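Local coordinates for subtilisin-like protein (Prochloron didemni, PDB 3ZXY), which probably cleaves peptide bonds as a subtilisin-like serine endopeptidase, this chain being the protease domain of a longer protein, at residues Ser57-Gly61 and Ile70-Gly76; Val161-Met167 and Gln186-Gly192; Gln242-Gln246 and Gly278-Ser282. The protein carries 1 engineered substitution. All blocks are in the same frame, centred on the assembly; numbering follows the deposited sequence.

In the fold
Contact 1 and contact 2 are both buried and both reach the seven-stranded parallel sheet, on opposite sides of the chain's centre, with about 19 Å between their centres. In contact 1 the end of a helix meets the loop leading into strand 75-80, through two backbone bonds and a phenylalanine ring. Contact 2 pairs the last two strands at one end of the sheet, 162-167 and 187-191, by six backbone bonds. Contact 3 lies at the surface, about 17 Å from contact 2 between centres; there glutamines, a carboxylate and waters do much of the bonding. L244 and L245 of its helix nevertheless pack on L162 and I188, so helix 237-247 also covers contact 2; contact 1 touches neither contact.

Contact 1. Residues Ser57-Gly61 and Ile70-Gly76; sequences SIIFG and IAPQCRG
The ring of F60 wedges against the chain at C74-G76, and this is the tight part of the contact. Its CZ lies 3.3 Å from G76 CA, and glycine suits the place because a CB here would come too close to CZ. C74 O approaches the ring edge, near its plane, 3.5 Å from CE1, an arrangement in which the carbonyl can meet the slightly positive ring hydrogens. With CG anti to the carbonyl carbon (chi1 -62°), the ring turns back toward the other segment although its CB starts away from it; the CG2 methyl of I59 sits over the centre of one ring face and holds it from that side. Where the helix runs out, two carbonyls that find no further turn to bond are taken by the loop: I70 N donates to I58 O (3.0 Å) and A71 N to I59 O (2.9 Å), the second donor lying in the carbonyl plane. Packing is looser toward partly exposed I70, whose side chain runs beside that of I58 in the same direction, methyl to methyl at 4.1 Å (I58 CG2 to I70 CD1). P72 closes the corner, its CB 3.6 Å from G61 O, and Q62 NE2 bonds both F60 O and P72 O. V12 and I14 of strand 11-16 also pack on F60. The whole is the return leg of a beta-alpha-beta crossover, in which helix 47-60, carrying the predicted charge-relay H51, hands the chain to strand 75-80 beside strand 30-33, as in the subtilisin fold.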
loop_
_atom_site.group_PDB
_atom_site.type_symbol
_atom_site.label_atom_id
_atom_site.label_comp_id
_atom_site.label_asym_id
_atom_site.label_seq_id
_atom_site.Cartn_x
_atom_site.Cartn_y
_atom_site.Cartn_z
ATOM N N SER A 57 7.561 -3.948 6.518
ATOM C CA SER A 57 8.607 -3.183 7.206
ATOM C C SER A 57 8.650 -1.722 6.749
ATOM O O SER A 57 9.004 -0.835 7.521
ATOM C CB SER A 57 9.970 -3.857 7.046
ATOM O OG SER A 57 10.489 -3.763 5.734
ATOM N N ILE A 58 8.287 -1.469 5.501
ATOM C CA ILE A 58 8.284 -0.105 4.965
ATOM C C ILE A 58 7.334 0.790 5.749
ATOM O O ILE A 58 7.606 1.986 5.943
ATOM C CB ILE A 58 7.958 -0.109 3.449
ATOM C CG1 ILE A 58 9.135 -0.683 2.666
ATOM C CG2 ILE A 58 7.643 1.299 2.944
ATOM C CD1 ILE A 58 8.752 -1.123 1.259
ATOM N N ILE A 59 6.227 0.213 6.206
ATOM C CA ILE A 59 5.225 0.950 6.980
ATOM C C ILE A 59 5.505 0.859 8.474
ATOM O O ILE A 59 5.490 1.868 9.173
ATOM C CB ILE A 59 3.796 0.434 6.676
ATOM C CG1 ILE A 59 3.529 0.543 5.169
ATOM C CG2 ILE A 59 2.741 1.189 7.498
ATOM C CD1 ILE A 59 2.243 -0.112 4.713
ATOM N N PHE A 60 5.762 -0.351 8.980
ATOM C CA PHE A 60 5.767 -0.591 10.431
ATOM C C PHE A 60 7.129 -0.768 11.079
ATOM O O PHE A 60 7.202 -0.950 12.296
ATOM C CB PHE A 60 4.885 -1.797 10.767
ATOM C CG PHE A 60 3.443 -1.592 10.398
ATOM C CD1 PHE A 60 2.659 -0.690 11.126
ATOM C CD2 PHE A 60 2.876 -2.285 9.344
ATOM C CE1 PHE A 60 1.326 -0.481 10.792
ATOM C CE2 PHE A 60 1.542 -2.065 9.013
ATOM C CZ PHE A 60 0.791 -1.170 9.729
ATOM N N GLY A 61 8.206 -0.733 10.306
ATOM C CA GLY A 61 9.538 -0.772 10.899
ATOM C C GLY A 61 9.695 0.344 11.922
ATOM O O GLY A 61 9.209 1.459 11.725
ATOM N N ILE A 70 7.404 4.201 7.915
ATOM C CA ILE A 70 6.708 5.465 7.705
ATOM C C ILE A 70 5.647 5.767 8.761
ATOM O O ILE A 70 5.476 6.927 9.159
ATOM C CB ILE A 70 6.086 5.470 6.301
ATOM C CG1 ILE A 70 7.202 5.477 5.252
ATOM C CG2 ILE A 70 5.132 6.648 6.108
ATOM C CD1 ILE A 70 6.720 5.149 3.858
ATOM N N ALA A 71 4.947 4.738 9.244
ATOM C CA ALA A 71 3.860 4.947 10.194
ATOM C C ALA A 71 3.976 3.926 11.312
ATOM O O ALA A 71 3.082 3.123 11.537
ATOM C CB ALA A 71 2.504 4.873 9.480
ATOM N N PRO A 72 5.097 3.984 12.046
ATOM C CA PRO A 72 5.400 2.943 13.017
ATOM C C PRO A 72 4.424 2.839 14.173
ATOM O O PRO A 72 4.399 1.803 14.836
ATOM C CB PRO A 72 6.786 3.347 13.545
ATOM C CG PRO A 72 6.893 4.805 13.277
ATOM C CD PRO A 72 6.168 4.991 11.977
ATOM N N GLN A 73 3.665 3.899 14.458
ATOM C CA GLN A 73 2.723 3.871 15.575
ATOM C C GLN A 73 1.297 3.485 15.193
ATOM O O GLN A 73 0.448 3.329 16.065
ATOM C CB GLN A 73 2.728 5.217 16.297
ATOM C CG GLN A 73 3.980 5.406 17.118
ATOM C CD GLN A 73 3.930 6.642 17.984
ATOM O OE1 GLN A 73 2.857 7.193 18.244
ATOM N NE2 GLN A 73 5.093 7.086 18.439
ATOM N N CYS A 74 1.015 3.314 13.905
ATOM C CA CYS A 74 -0.323 2.887 13.519
ATOM C C CYS A 74 -0.477 1.406 13.860
ATOM O O CYS A 74 0.517 0.692 13.996
ATOM C CB CYS A 74 -0.554 3.124 12.023
ATOM S SG CYS A 74 -0.702 4.879 11.609
ATOM N N ARG A 75 -1.709 0.947 13.989
ATOM C CA ARG A 75 -1.974 -0.481 14.206
ATOM C C ARG A 75 -1.958 -1.238 12.889
ATOM O O ARG A 75 -2.601 -0.822 11.918
ATOM C CB ARG A 75 -3.326 -0.654 14.890
ATOM C CG ARG A 75 -3.266 -0.585 16.406
ATOM C CD ARG A 75 -4.504 -1.241 17.001
ATOM N NE ARG A 75 -4.635 -2.633 16.561
ATOM C CZ ARG A 75 -5.782 -3.303 16.437
ATOM N NH1 ARG A 75 -6.955 -2.725 16.712
ATOM N NH2 ARG A 75 -5.761 -4.562 16.023
ATOM N N GLY A 76 -1.184 -2.324 12.843
ATOM C CA GLY A 76 -1.040 -3.126 11.637
ATOM C C GLY A 76 -1.890 -4.382 11.713
ATOM O O GLY A 76 -1.912 -5.073 12.747
#

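Contact 2. Residues Val161-Met167 and Gln186-Gly192; sequences VLAVGAM and QGILAPG
A chi1 of 58° sets CG of M167 between its own backbone N and carbonyl carbon, and the extended chain beyond it then lies across the neighbouring strand: CG is 3.4 Å from A190 O, and CE reaches 3.6 Å from L189 O. A similar first torsion in Q186 (71°), again with an extended chain, carries its amide along the V161 carbonyl, CD lying 3.5 Å from V161 O. No bond forms there; Q186 NE2 is satisfied by A156 O and L158 O, and V161 O by R241 NE. Between these ends the backbones pair in parallel, with six hydrogen bonds. A163, G165 and M167 each donate to one residue of 186-192 and accept from the residue two further on, from Q186 O up to G192 N. Most donors tilt from the carbonyl plane; M167 N stands 37° above that of A190, whereas G192 N lies in the plane of M167 O. The strands belong to a beta-alpha-beta unit containing helix 181-186, and strand 187-191 is the outermost at this end of the subtilisin-type sheet. V164, A166, I188 and A190 face one side, where V217 of helix 210-230 covers V164 and A190. L162 CD1 meets I188 CG1 at 4.1 Å. On the other side L189 CD2 packs over G165, in space a CB would need. A166 CB, on the side of V164, rests 3.8 Å from G192 CA, where a CB on G192 would collide with it. G192 lies about 9 Å from the side chain of A211, the engineered residue at a predicted charge-relay position.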
loop_
_atom_site.group_PDB
_atom_site.type_symbol
_atom_site.label_atom_id
_atom_site.label_comp_id
_atom_site.label_asym_id
_atom_site.label_seq_id
_atom_site.Cartn_x
_atom_site.Cartn_y
_atom_site.Cartn_z
ATOM N N VAL A 161 -9.994 2.968 -5.974
ATOM C CA VAL A 161 -8.676 2.503 -5.578
ATOM C C VAL A 161 -7.660 3.603 -5.853
ATOM O O VAL A 161 -7.856 4.433 -6.748
ATOM C CB VAL A 161 -8.324 1.194 -6.309
ATOM C CG1 VAL A 161 -6.916 0.712 -5.971
ATOM C CG2 VAL A 161 -9.371 0.136 -5.913
ATOM N N LEU A 162 -6.616 3.635 -5.050
ATOM C CA LEU A 162 -5.446 4.466 -5.319
ATOM C C LEU A 162 -4.350 3.566 -5.871
ATOM O O LEU A 162 -3.819 2.713 -5.151
ATOM C CB LEU A 162 -4.981 5.169 -4.039
ATOM C CG LEU A 162 -3.777 6.102 -4.148
ATOM C CD1 LEU A 162 -3.949 7.111 -5.274
ATOM C CD2 LEU A 162 -3.546 6.805 -2.808
ATOM N N ALA A 163 -4.065 3.712 -7.162
ATOM C CA ALA A 163 -3.034 2.946 -7.831
ATOM C C ALA A 163 -1.685 3.615 -7.639
ATOM O O ALA A 163 -1.591 4.862 -7.607
ATOM C CB ALA A 163 -3.359 2.842 -9.319
ATOM N N VAL A 164 -0.625 2.816 -7.525
ATOM C CA VAL A 164 0.694 3.367 -7.264
ATOM C C VAL A 164 1.710 2.823 -8.259
ATOM O O VAL A 164 1.935 1.606 -8.345
ATOM C CB VAL A 164 1.167 3.085 -5.822
ATOM C CG1 VAL A 164 2.527 3.728 -5.556
ATOM C CG2 VAL A 164 0.127 3.539 -4.793
ATOM N N GLY A 165 2.306 3.740 -9.007
ATOM C CA GLY A 165 3.454 3.445 -9.866
ATOM C C GLY A 165 4.756 3.843 -9.207
ATOM O O GLY A 165 4.758 4.429 -8.127
ATOM N N ALA A 166 5.869 3.534 -9.886
ATOM C CA ALA A 166 7.207 3.732 -9.345
ATOM C C ALA A 166 7.986 4.808 -10.081
ATOM O O ALA A 166 7.991 4.853 -11.322
ATOM C CB ALA A 166 7.994 2.412 -9.372
ATOM N N MET A 167 8.652 5.663 -9.307
ATOM C CA MET A 167 9.558 6.660 -9.836
ATOM C C MET A 167 10.931 6.481 -9.187
ATOM O O MET A 167 11.076 5.834 -8.138
ATOM C CB MET A 167 9.021 8.082 -9.636
ATOM C CG MET A 167 8.743 8.428 -8.207
ATOM S SD MET A 167 8.304 10.193 -8.115
ATOM C CE MET A 167 7.917 10.344 -6.376
ATOM N N GLN A 186 -6.408 7.888 -11.310
ATOM C CA GLN A 186 -6.337 7.403 -9.933
ATOM C C GLN A 186 -4.994 6.839 -9.513
ATOM O O GLN A 186 -4.892 6.183 -8.467
ATOM C CB GLN A 186 -7.466 6.413 -9.650
ATOM C CG GLN A 186 -7.351 5.061 -10.335
ATOM C CD GLN A 186 -8.591 4.213 -10.128
ATOM O OE1 GLN A 186 -9.713 4.716 -10.259
ATOM N NE2 GLN A 186 -8.403 2.939 -9.836
ATOM N N GLY A 187 -3.958 7.094 -10.303
ATOM C CA GLY A 187 -2.628 6.609 -9.975
ATOM C C GLY A 187 -1.677 7.740 -9.626
ATOM O O GLY A 187 -1.769 8.829 -10.173
ATOM N N ILE A 188 -0.757 7.453 -8.711
ATOM C CA ILE A 188 0.316 8.371 -8.393
ATOM C C ILE A 188 1.641 7.624 -8.391
ATOM O O ILE A 188 1.674 6.423 -8.151
ATOM C CB ILE A 188 0.093 9.126 -7.054
ATOM C CG1 ILE A 188 -0.002 8.181 -5.877
ATOM C CG2 ILE A 188 -1.101 10.069 -7.193
ATOM C CD1 ILE A 188 0.012 8.988 -4.576
ATOM N N LEU A 189 2.706 8.352 -8.655
ATOM C CA LEU A 189 4.054 7.780 -8.598
ATOM C C LEU A 189 4.646 7.960 -7.215
ATOM O O LEU A 189 4.594 9.055 -6.631
ATOM C CB LEU A 189 4.984 8.444 -9.622
ATOM C CG LEU A 189 4.647 8.293 -11.106
ATOM C CD1 LEU A 189 5.630 9.101 -11.948
ATOM C CD2 LEU A 189 4.668 6.816 -11.522
ATOM N N ALA A 190 5.276 6.912 -6.704
ATOM C CA ALA A 190 5.992 7.008 -5.441
ATOM C C ALA A 190 7.356 6.351 -5.619
ATOM O O ALA A 190 7.589 5.630 -6.591
ATOM C CB ALA A 190 5.195 6.369 -4.301
ATOM N N PRO A 191 8.297 6.611 -4.700
ATOM C CA PRO A 191 9.624 6.046 -4.873
ATOM C C PRO A 191 9.563 4.533 -4.957
ATOM O O PRO A 191 8.921 3.901 -4.114
ATOM C CB PRO A 191 10.362 6.497 -3.604
ATOM C CG PRO A 191 9.673 7.741 -3.222
ATOM C CD PRO A 191 8.226 7.525 -3.547
ATOM N N GLY A 192 10.184 3.971 -5.980
ATOM C CA GLY A 192 10.136 2.523 -6.195
ATOM C C GLY A 192 11.455 1.878 -6.564
ATOM O O GLY A 192 11.463 0.739 -7.008
#

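Contact 3. Residues Gln242-Gln246 and Gly278-Ser282; sequences QLLLQ and GGDMS. Unlike the reference sequence in segment 278-282: D280 (reference Asn).
M281 lays its thioether across the aliphatic stem of Q242 at about a right angle, SD 3.6 Å from Q242 CG. The same sulfur touches L243 CD2 at 3.8 Å, so the flexible, weakly polar chain rests on Q242 and L243 together. Its bend at chi3 (82°) turns CE toward Q242. Q246, one helical turn on, crosses M281 obliquely and uses both ends of its amide. OE1 accepts S282 N at 3.0 Å, in the carbonyl plane and on a lone pair; NE2 donates to S282 OXT at 2.7 Å, close to the amide plane. This two-point grip fixes the rotation of the amide. One water joins Q242 NE2 to S282 OXT, and a second links Q246 OE1, D280 O and S282 OG. The carboxylate is the end of this construct, since the natural protein is longer, so its bonds need not occur in the full-length chain. G279, with positive phi, ends helix 269-278 and starts the tail on its way to helix 237-247. L243 packs on L275 and L276 of helix 269-278, while L244 packs on V220, A221 and L224 of helix 210-230 and on L162 of strand 162-167, which L245 also touches.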
loop_
_atom_site.group_PDB
_atom_site.type_symbol
_atom_site.label_atom_id
_atom_site.label_comp_id
_atom_site.label_asym_id
_atom_site.label_seq_id
_atom_site.Cartn_x
_atom_site.Cartn_y
_atom_site.Cartn_z
ATOM N N GLN A 242 -8.213 11.644 -2.164
ATOM C CA GLN A 242 -8.448 12.850 -2.966
ATOM C C GLN A 242 -7.321 13.868 -2.732
ATOM O O GLN A 242 -6.841 14.526 -3.674
ATOM C CB GLN A 242 -9.823 13.433 -2.624
ATOM C CG GLN A 242 -10.335 14.423 -3.649
ATOM C CD GLN A 242 -10.887 13.781 -4.919
ATOM O OE1 GLN A 242 -10.777 12.569 -5.132
ATOM N NE2 GLN A 242 -11.477 14.595 -5.767
ATOM N N LEU A 243 -6.905 14.001 -1.475
ATOM C CA LEU A 243 -5.806 14.913 -1.139
ATOM C C LEU A 243 -4.494 14.508 -1.804
ATOM O O LEU A 243 -3.755 15.351 -2.307
ATOM C CB LEU A 243 -5.599 14.997 0.379
ATOM C CG LEU A 243 -6.708 15.681 1.172
ATOM C CD1 LEU A 243 -6.583 15.295 2.642
ATOM C CD2 LEU A 243 -6.639 17.186 1.003
ATOM N N LEU A 244 -4.206 13.212 -1.802
ATOM C CA LEU A 244 -2.992 12.707 -2.421
ATOM C C LEU A 244 -3.016 12.925 -3.924
ATOM O O LEU A 244 -1.997 13.302 -4.532
ATOM C CB LEU A 244 -2.801 11.223 -2.072
ATOM C CG LEU A 244 -2.343 10.968 -0.635
ATOM C CD1 LEU A 244 -2.507 9.498 -0.232
ATOM C CD2 LEU A 244 -0.897 11.435 -0.460
ATOM N N LEU A 245 -4.154 12.662 -4.555
ATOM C CA LEU A 245 -4.288 12.880 -5.983
ATOM C C LEU A 245 -4.233 14.361 -6.352
ATOM O O LEU A 245 -3.594 14.736 -7.333
ATOM C CB LEU A 245 -5.578 12.232 -6.517
ATOM C CG LEU A 245 -5.606 10.711 -6.501
ATOM C CD1 LEU A 245 -7.025 10.248 -6.808
ATOM C CD2 LEU A 245 -4.621 10.128 -7.504
ATOM N N GLN A 246 -4.879 15.219 -5.564
ATOM C CA GLN A 246 -4.916 16.642 -5.889
ATOM C C GLN A 246 -3.569 17.331 -5.749
ATOM O O GLN A 246 -3.229 18.214 -6.543
ATOM C CB GLN A 246 -5.930 17.364 -5.009
ATOM C CG GLN A 246 -6.035 18.828 -5.372
ATOM C CD GLN A 246 -7.356 19.443 -5.001
ATOM O OE1 GLN A 246 -7.397 20.456 -4.301
ATOM N NE2 GLN A 246 -8.444 18.878 -5.524
ATOM N N GLY A 278 -5.147 23.287 5.512
ATOM C CA GLY A 278 -5.842 24.499 5.109
ATOM C C GLY A 278 -7.347 24.345 4.939
ATOM O O GLY A 278 -8.084 25.347 5.053
ATOM N N GLY A 279 -7.791 23.119 4.679
ATOM C CA GLY A 279 -9.200 22.844 4.426
ATOM C C GLY A 279 -9.652 23.230 3.033
ATOM O O GLY A 279 -10.858 23.255 2.774
ATOM N N ASP A 280 -8.703 23.543 2.149
ATOM C CA ASP A 280 -8.998 24.236 0.905
ATOM C C ASP A 280 -8.842 23.387 -0.358
ATOM O O ASP A 280 -8.627 23.932 -1.449
ATOM C CB ASP A 280 -8.190 25.551 0.805
ATOM C CG ASP A 280 -6.685 25.341 0.826
ATOM O OD1 ASP A 280 -6.177 24.607 1.709
ATOM O OD2 ASP A 280 -5.999 25.935 -0.059
ATOM N N MET A 281 -9.012 22.077 -0.212
ATOM C CA MET A 281 -9.105 21.174 -1.370
ATOM C C MET A 281 -10.229 21.707 -2.261
ATOM O O MET A 281 -11.236 22.204 -1.753
ATOM C CB MET A 281 -9.421 19.744 -0.926
ATOM C CG MET A 281 -9.348 18.706 -2.032
ATOM S SD MET A 281 -9.671 17.073 -1.340
ATOM C CE MET A 281 -11.460 17.122 -1.310
ATOM N N SER A 282 -10.048 21.618 -3.585
ATOM C CA SER A 282 -10.987 22.157 -4.568
ATOM C C SER A 282 -11.297 21.176 -5.699
ATOM O O SER A 282 -11.937 21.564 -6.682
ATOM C CB SER A 282 -10.457 23.469 -5.180
ATOM O OG SER A 282 -9.155 23.304 -5.752
ATOM O OXT SER A 282 -10.945 20.005 -5.632
HETATM O O HOH W 1 -12.311 17.434 -5.229
HETATM O O HOH W 2 -7.315 23.688 -3.778
#